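Local coordinates for manganese-binding protein (Chlamydia trachomatis, PDB 6NSI), which binds ferrous iron, manganese and nickel ions, preferring iron, and delivers them to the membrane permease of an ABC transporter for import, at residues 16-21 and 112-117. Numbering follows the deposited sequence.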
ATOM      1  N   SER A  16     -16.237  -3.125  -2.168  1.00 38.23           N
ATOM      2  CA  SER A  16     -17.361  -3.753  -1.481  1.00 39.69           C
ATOM      3  C   SER A  16     -18.138  -2.754  -0.637  1.00 47.50           C
ATOM      4  O   SER A  16     -19.349  -2.922  -0.438  1.00 43.09           O
ATOM      5  CB  SER A  16     -16.864  -4.907  -0.607  1.00 41.85           C
ATOM      6  OG  SER A  16     -16.171  -5.864  -1.393  1.00 43.17           O
ATOM      7  N   ARG A  17     -17.462  -1.715  -0.132  1.00 45.92           N
ATOM      8  CA  ARG A  17     -18.142  -0.686   0.649  1.00 47.26           C
ATOM      9  C   ARG A  17     -19.007   0.202  -0.236  1.00 47.51           C
ATOM     10  O   ARG A  17     -20.071   0.653   0.196  1.00 49.66           O
ATOM     11  CB  ARG A  17     -17.123   0.167   1.421  1.00 42.57           C
ATOM     12  CG  ARG A  17     -16.706  -0.385   2.795  1.00 42.05           C
ATOM     13  CD  ARG A  17     -17.757  -0.083   3.870  1.00 47.06           C
ATOM     14  NE  ARG A  17     -17.488   1.129   4.654  1.00 55.30           N
ATOM     15  CZ  ARG A  17     -18.198   2.257   4.575  1.00 57.69           C
ATOM     16  NH1 ARG A  17     -19.221   2.353   3.728  1.00 55.29           N
ATOM     17  NH2 ARG A  17     -17.882   3.300   5.338  1.00 53.14           N
ATOM     18  N   ILE A  18     -18.566   0.469  -1.465  1.00 44.34           N
ATOM     19  CA  ILE A  18     -19.389   1.252  -2.381  1.00 45.65           C
ATOM     20  C   ILE A  18     -20.619   0.464  -2.808  1.00 50.76           C
ATOM     21  O   ILE A  18     -21.721   1.012  -2.874  1.00 49.41           O
ATOM     22  CB  ILE A  18     -18.570   1.698  -3.603  1.00 44.63           C
ATOM     23  CG1 ILE A  18     -17.479   2.678  -3.187  1.00 41.42           C
ATOM     24  CG2 ILE A  18     -19.488   2.322  -4.661  1.00 46.98           C
ATOM     25  CD1 ILE A  18     -16.449   2.900  -4.269  1.00 38.59           C
ATOM     26  N   THR A  19     -20.456  -0.830  -3.107  1.00 48.35           N
ATOM     27  CA  THR A  19     -21.562  -1.601  -3.675  1.00 49.91           C
ATOM     28  C   THR A  19     -22.484  -2.207  -2.628  1.00 53.97           C
ATOM     29  O   THR A  19     -23.673  -2.395  -2.910  1.00 57.69           O
ATOM     30  CB  THR A  19     -21.050  -2.732  -4.580  1.00 43.09           C
ATOM     31  OG1 THR A  19     -20.239  -3.650  -3.831  1.00 47.36           O
ATOM     32  CG2 THR A  19     -20.264  -2.184  -5.762  1.00 36.74           C
ATOM     33  N   GLY A  20     -21.972  -2.511  -1.437  1.00 42.41           N
ATOM     34  CA  GLY A  20     -22.747  -3.270  -0.473  1.00 48.88           C
ATOM     35  C   GLY A  20     -23.351  -4.530  -1.069  1.00 55.93           C
ATOM     36  O   GLY A  20     -22.710  -5.263  -1.828  1.00 58.71           O
ATOM     37  N   ASP A  21     -24.571  -4.853  -0.688  1.00 67.95           N
ATOM     38  CA  ASP A  21     -25.231  -6.118  -1.107  1.00 69.27           C
ATOM     39  C   ASP A  21     -25.559  -6.212  -2.602  1.00 59.64           C
ATOM     40  O   ASP A  21     -25.725  -7.337  -3.043  1.00 64.25           O
ATOM     41  CB  ASP A  21     -26.602  -6.231  -0.435  1.00 70.97           C
ATOM     42  CG  ASP A  21     -26.654  -7.200   0.723  1.00 76.73           C
ATOM     43  OD1 ASP A  21     -25.614  -7.423   1.334  1.00 81.68           O
ATOM     44  OD2 ASP A  21     -27.745  -7.707   1.011  1.00 81.36           O
ATOM     45  N   ALA A 112      -8.603   9.181  -3.372  1.00 30.98           N
ATOM     46  CA  ALA A 112      -8.768   9.467  -4.795  1.00 36.64           C
ATOM     47  C   ALA A 112      -8.973   8.185  -5.598  1.00 40.89           C
ATOM     48  O   ALA A 112      -9.818   8.138  -6.499  1.00 35.44           O
ATOM     49  CB  ALA A 112      -7.559  10.240  -5.317  1.00 32.62           C
ATOM     50  N   ALA A 113      -8.204   7.133  -5.282  1.00 37.68           N
ATOM     51  CA  ALA A 113      -8.421   5.831  -5.907  1.00 31.52           C
ATOM     52  C   ALA A 113      -9.855   5.358  -5.700  1.00 33.30           C
ATOM     53  O   ALA A 113     -10.512   4.885  -6.634  1.00 35.33           O
ATOM     54  CB  ALA A 113      -7.432   4.808  -5.336  1.00 31.43           C
ATOM     55  N   VAL A 114     -10.358   5.470  -4.470  1.00 34.03           N
ATOM     56  CA  VAL A 114     -11.730   5.057  -4.207  1.00 34.38           C
ATOM     57  C   VAL A 114     -12.715   5.913  -4.998  1.00 42.71           C
ATOM     58  O   VAL A 114     -13.752   5.411  -5.459  1.00 40.32           O
ATOM     59  CB  VAL A 114     -11.996   5.090  -2.694  1.00 36.24           C
ATOM     60  CG1 VAL A 114     -13.470   4.928  -2.401  1.00 36.07           C
ATOM     61  CG2 VAL A 114     -11.187   3.982  -2.011  1.00 33.73           C
ATOM     62  N   LYS A 115     -12.365   7.175  -5.233  1.00 34.07           N
ATOM     63  CA  LYS A 115     -13.234   8.059  -6.044  1.00 41.65           C
ATOM     64  C   LYS A 115     -13.356   7.461  -7.442  1.00 42.06           C
ATOM     65  O   LYS A 115     -14.441   7.483  -7.977  1.00 43.07           O
ATOM     66  CB  LYS A 115     -12.696   9.488  -6.102  1.00 41.18           C
ATOM     67  CG  LYS A 115     -13.771  10.560  -6.038  1.00 57.11           C
ATOM     68  CD  LYS A 115     -13.228  11.956  -5.950  1.00 57.84           C
ATOM     69  CE  LYS A 115     -12.191  12.088  -4.861  1.00 61.17           C
ATOM     70  NZ  LYS A 115     -12.788  11.985  -3.512  1.00 55.87           N
ATOM     71  N   GLU A 116     -12.260   6.948  -7.989  1.00 37.68           N
ATOM     72  CA  GLU A 116     -12.298   6.331  -9.311  1.00 36.55           C
ATOM     73  C   GLU A 116     -13.072   5.019  -9.285  1.00 37.97           C
ATOM     74  O   GLU A 116     -13.801   4.709 -10.232  1.00 43.49           O
ATOM     75  CB  GLU A 116     -10.879   6.100  -9.827  1.00 43.64           C
ATOM     76  CG  GLU A 116     -10.055   7.366  -9.935  1.00 44.79           C
ATOM     77  CD  GLU A 116     -10.651   8.357 -10.909  1.00 50.01           C
ATOM     78  OE1 GLU A 116     -11.101   7.937 -11.999  1.00 50.24           O
ATOM     79  OE2 GLU A 116     -10.677   9.559 -10.578  1.00 55.29           O
ATOM     80  N   MET A 117     -12.914   4.228  -8.219  1.00 39.03           N
ATOM     81  CA  MET A 117     -13.720   3.021  -8.060  1.00 37.80           C
ATOM     82  C   MET A 117     -15.208   3.342  -8.144  1.00 45.60           C
ATOM     83  O   MET A 117     -15.941   2.734  -8.931  1.00 44.22           O
ATOM     84  CB  MET A 117     -13.416   2.346  -6.728  1.00 33.97           C
ATOM     85  CG  MET A 117     -11.958   1.914  -6.513  1.00 36.96           C
ATOM     86  SD  MET A 117     -11.850   1.104  -4.906  1.00 30.59           S
ATOM     87  CE  MET A 117     -10.132   1.411  -4.445  1.00 31.62           C
TER
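I18 reaches from helix 9-19 to helix 107-124 with one methyl group, CD1, and every touch between 16-21 and 112-117 runs through that carbon. All of it is van der Waals packing. CD1 of I18 meets CB of M117 at 3.9 Å, at the root of the methionine, and CG1 of V114 at 4.1 Å. CD1 of I18 also lies 3.9 Å from the carbonyl O of V114, so the methyl sits against the helix backbone as well as its side chains. The reach comes from the isoleucine torsions: CG1 is anti to the carbonyl carbon (chi1 -66°), and chi2 of 167° extends the branch to its full length. M117 crosses it at about a right angle; beyond CB its chain leads away from I18, and M117 also packs on C14 and V15 of helix 9-19 and on L80 of helix 80-85.

Around the contact, A118 and L121 carry the packing on I18 further along helix 107-124, while helix 129-154 covers V114 with L140 and M143.

No hydrogen bond or salt bridge links the two segments, and their nearest CA atoms, those of I18 and M117, stay 8.2 Å apart. This narrow, buried apolar contact therefore packs helix 107-124 on the beta-alpha-beta crossover helix 9-19, which links parallel strands 3-6 and 24-27, away from the iron site, by van der Waals contact and the burial of apolar surface.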